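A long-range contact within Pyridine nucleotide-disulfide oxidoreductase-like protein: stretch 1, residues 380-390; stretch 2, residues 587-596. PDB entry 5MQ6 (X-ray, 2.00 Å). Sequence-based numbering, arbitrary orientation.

Stretch 1 (380-390) KIAEHLGRLYK
Stretch 2, residues 587-596: AGWFASVTGC

Residues 380-390 form an unbroken piece of a longer helix, with phi/psi near -64/-43 and regular i to i-4 backbone bonds, from His-384 N to Lys-380 O at 3.1 Å through to Lys-390 N to Gly-386 O at 3.0 Å. Against it lies a compact, winding segment, 587-596. Residues 587-589 have helical phi/psi, Phe-590 (-88/6) leads into a 3-10 segment beginning at Ala-591, and a type I turn spans Val-593 to Cys-596. The two chains run in the same general sense: CA-CA distances are 6.6 Å for Ile-381 to Gly-588, 7.6 Å for His-384 to Trp-589 and 6.0 Å for Leu-385 to Ser-592. Together they bury 425 Å².

Lys-380 faces out of reach of the contact, its extended end placing Lys-380 NZ 3.5 Å from Glu-383 OE2 in a salt bridge along the helix. Ile-381 opens the interface. Its CB points toward the second stretch, and with chi1 m and chi2 at -26° it brings Ile-381 CG2 to 3.5 Å from Ala-591 CB and Ile-381 CD1 to 4.0 Å from Gly-588 O. Small residues suit this close approach: an ideal CB on Gly-588 would lie a tight 3.4 Å from Ile-381 CD1, while the methyl of Ala-591 points toward the helix and packs directly against the isoleucine. Ala-382 and Glu-383 take no part.

His-384 is the polar centre of the contact and is buried. Its rotamer (chi1 t, chi2 65°) carries the ring across to Trp-589, where His-384 NE2 donates to Trp-589 O at 2.9 Å with an N-H...O angle of 146°. The acceptor lies near the ring plane, as a donor on the ring edge requires. The same ring presents its edge to the face of the Trp-589 six-membered ring, with ring centroids of His-384 and Trp-589 4.5 Å apart and planes at 60°; His-384 CE1 sits 3.5 Å from Trp-589 CD2. Although the tryptophan CB points away, chi1 t and chi2 -85° bring its indole back to the helix.

Leu-385 (m, t) starts sideways, but its end turns inward, placing Leu-385 CD2 3.4 Å from Ser-592 CA and 3.6 Å from Ala-591 O. Ala-591 O also accepts from Thr-594 N at 2.9 Å and from Thr-594 OG1 at 2.7 Å, which ties Ala-591 to Thr-594.

Gly-386 lies out of reach. Arg-387 (t, t, p, chi4 69°) reaches Trp-589, with Arg-387 NH2 3.6 Å from Trp-589 CH2, which lies near the guanidinium plane. One turn after His-384, buried Leu-388 (m, t) points toward Ser-592, with Leu-388 CD1 3.9 Å from Ser-592 CB.

Tyr-389 (chi1 -85°, chi2 85°) closes the contact. Tyr-389 OH reaches 4.1 Å from Gly-595 CA, where an ideal CB would clash at 2.7 Å from Tyr-389 OH. A water 2.4 Å from Tyr-389 OH donates to Gly-595 O at 3.2 Å, bridging the stretches. Lys-390 points clear of the interface.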

# COMPACT_ATOMS: atom_id res chain seq x y z
N LYS A 380 6.93 -28.95 12.47
CA LYS A 380 7.18 -28.41 11.14
C LYS A 380 7.14 -26.90 11.14
O LYS A 380 7.93 -26.30 10.49
CB LYS A 380 6.21 -28.99 10.10
CG LYS A 380 6.46 -30.45 9.82
CD LYS A 380 7.87 -30.71 9.32
CE LYS A 380 8.07 -32.18 9.00
NZ LYS A 380 9.31 -32.28 8.18
N ILE A 381 6.24 -26.29 11.90
CA ILE A 381 6.26 -24.84 12.03
C ILE A 381 7.57 -24.33 12.67
O ILE A 381 8.13 -23.33 12.22
CB ILE A 381 5.06 -24.33 12.84
CG1 ILE A 381 3.71 -24.58 12.13
CG2 ILE A 381 5.18 -22.84 13.18
CD1 ILE A 381 3.76 -24.69 10.65
N ALA A 382 8.01 -25.01 13.72
CA ALA A 382 9.23 -24.60 14.44
C ALA A 382 10.46 -24.66 13.53
O ALA A 382 11.32 -23.82 13.59
CB ALA A 382 9.46 -25.48 15.68
N GLU A 383 10.51 -25.68 12.69
CA GLU A 383 11.58 -25.87 11.78
C GLU A 383 11.56 -24.74 10.72
O GLU A 383 12.59 -24.27 10.31
CB GLU A 383 11.35 -27.22 11.15
CG GLU A 383 12.47 -27.78 10.35
CD GLU A 383 12.06 -29.05 9.57
OE1 GLU A 383 12.87 -29.51 8.74
OE2 GLU A 383 10.95 -29.61 9.76
N HIS A 384 10.37 -24.38 10.25
CA HIS A 384 10.16 -23.29 9.27
C HIS A 384 10.61 -21.99 9.90
O HIS A 384 11.36 -21.24 9.28
CB HIS A 384 8.65 -23.22 8.91
CG HIS A 384 8.23 -22.02 8.07
ND1 HIS A 384 8.67 -21.82 6.78
CD2 HIS A 384 7.34 -21.03 8.31
CE1 HIS A 384 8.12 -20.73 6.28
NE2 HIS A 384 7.28 -20.24 7.18
N LEU A 385 10.18 -21.71 11.12
CA LEU A 385 10.62 -20.52 11.75
C LEU A 385 12.15 -20.51 12.01
O LEU A 385 12.79 -19.47 11.84
CB LEU A 385 9.91 -20.25 13.04
CG LEU A 385 8.41 -20.02 13.03
CD1 LEU A 385 8.01 -19.72 14.46
CD2 LEU A 385 7.97 -18.88 12.16
N GLY A 386 12.71 -21.64 12.41
CA GLY A 386 14.12 -21.69 12.63
C GLY A 386 14.86 -21.37 11.38
O GLY A 386 15.79 -20.55 11.43
N ARG A 387 14.42 -21.96 10.26
CA ARG A 387 15.03 -21.72 8.95
C ARG A 387 15.03 -20.20 8.58
O ARG A 387 16.06 -19.60 8.19
CB ARG A 387 14.42 -22.59 7.83
CG ARG A 387 15.20 -22.48 6.49
CD ARG A 387 14.50 -23.17 5.31
NE ARG A 387 13.22 -22.54 4.95
CZ ARG A 387 13.08 -21.34 4.39
NH1 ARG A 387 14.15 -20.59 4.13
NH2 ARG A 387 11.87 -20.86 4.09
N LEU A 388 13.87 -19.58 8.71
CA LEU A 388 13.71 -18.16 8.36
C LEU A 388 14.52 -17.26 9.27
O LEU A 388 15.16 -16.35 8.78
CB LEU A 388 12.25 -17.74 8.41
CG LEU A 388 11.39 -18.37 7.33
CD1 LEU A 388 9.98 -18.03 7.67
CD2 LEU A 388 11.73 -17.81 5.95
N TYR A 389 14.49 -17.50 10.57
CA TYR A 389 15.34 -16.74 11.51
C TYR A 389 16.86 -16.83 11.16
O TYR A 389 17.60 -15.80 11.19
CB TYR A 389 15.04 -17.16 12.96
CG TYR A 389 13.88 -16.40 13.53
CD1 TYR A 389 12.58 -16.81 13.32
CD2 TYR A 389 14.07 -15.26 14.26
CE1 TYR A 389 11.49 -16.08 13.81
CE2 TYR A 389 13.00 -14.52 14.73
CZ TYR A 389 11.72 -14.95 14.52
OH TYR A 389 10.65 -14.21 15.00
N LYS A 390 17.31 -18.02 10.81
CA LYS A 390 18.70 -18.22 10.37
C LYS A 390 18.95 -17.55 9.06
O LYS A 390 19.98 -16.95 8.90
CB LYS A 390 19.08 -19.69 10.21
CG LYS A 390 19.21 -20.51 11.49
CD LYS A 390 20.12 -21.75 11.26
CE LYS A 390 19.45 -23.12 11.46
NZ LYS A 390 19.78 -23.73 12.78
N ALA A 587 -1.42 -21.68 5.16
CA ALA A 587 -1.42 -20.82 6.33
C ALA A 587 -0.19 -21.02 7.24
O ALA A 587 0.31 -20.07 7.84
CB ALA A 587 -2.73 -21.00 7.12
N GLY A 588 0.32 -22.23 7.27
CA GLY A 588 1.53 -22.55 8.05
C GLY A 588 2.72 -21.68 7.67
O GLY A 588 3.47 -21.30 8.55
N TRP A 589 2.86 -21.31 6.41
CA TRP A 589 3.91 -20.36 6.01
C TRP A 589 3.88 -19.11 6.90
O TRP A 589 4.91 -18.64 7.35
CB TRP A 589 3.82 -19.97 4.53
CG TRP A 589 5.04 -19.30 4.10
CD1 TRP A 589 5.32 -17.98 4.23
CD2 TRP A 589 6.18 -19.90 3.51
NE1 TRP A 589 6.59 -17.71 3.73
CE2 TRP A 589 7.14 -18.87 3.31
CE3 TRP A 589 6.50 -21.22 3.14
CZ2 TRP A 589 8.41 -19.12 2.76
CZ3 TRP A 589 7.73 -21.47 2.60
CH2 TRP A 589 8.70 -20.42 2.43
N PHE A 590 2.68 -18.63 7.20
CA PHE A 590 2.54 -17.33 7.86
C PHE A 590 2.59 -17.32 9.39
O PHE A 590 2.48 -16.26 10.02
CB PHE A 590 1.41 -16.55 7.23
CG PHE A 590 1.55 -16.44 5.71
CD1 PHE A 590 2.36 -15.46 5.14
CD2 PHE A 590 0.94 -17.34 4.87
CE1 PHE A 590 2.57 -15.40 3.76
CE2 PHE A 590 1.09 -17.25 3.47
CZ PHE A 590 1.90 -16.25 2.90
N ALA A 591 2.88 -18.48 9.97
CA ALA A 591 3.39 -18.52 11.36
C ALA A 591 4.62 -17.65 11.55
O ALA A 591 4.89 -17.18 12.67
CB ALA A 591 3.74 -19.93 11.75
N SER A 592 5.35 -17.43 10.45
CA SER A 592 6.40 -16.42 10.42
C SER A 592 6.03 -15.10 11.08
O SER A 592 6.87 -14.41 11.58
CB SER A 592 6.83 -16.14 8.99
OG SER A 592 5.79 -15.47 8.28
N VAL A 593 4.76 -14.74 11.10
CA VAL A 593 4.35 -13.46 11.57
C VAL A 593 4.12 -13.44 13.11
O VAL A 593 4.08 -12.40 13.71
CB VAL A 593 3.18 -13.04 10.68
CG1 VAL A 593 2.02 -12.43 11.40
CG2 VAL A 593 3.73 -12.15 9.57
N THR A 594 4.04 -14.60 13.73
CA THR A 594 3.84 -14.72 15.17
C THR A 594 4.74 -13.92 16.02
O THR A 594 4.27 -13.29 16.95
CB THR A 594 4.13 -16.14 15.59
OG1 THR A 594 3.27 -16.97 14.82
CG2 THR A 594 3.86 -16.35 17.07
N GLY A 595 6.02 -13.99 15.73
CA GLY A 595 7.00 -13.35 16.58
C GLY A 595 7.18 -11.87 16.29
O GLY A 595 7.97 -11.24 16.95
N CYS A 596 6.45 -11.32 15.32
CA CYS A 596 6.61 -9.91 14.98
C CYS A 596 6.23 -8.88 16.06
O CYS A 596 5.16 -8.99 16.65
CB CYS A 596 5.88 -9.59 13.66
SG CYS A 596 6.82 -10.30 12.27
O HOH W 1 10.90 -12.31 16.49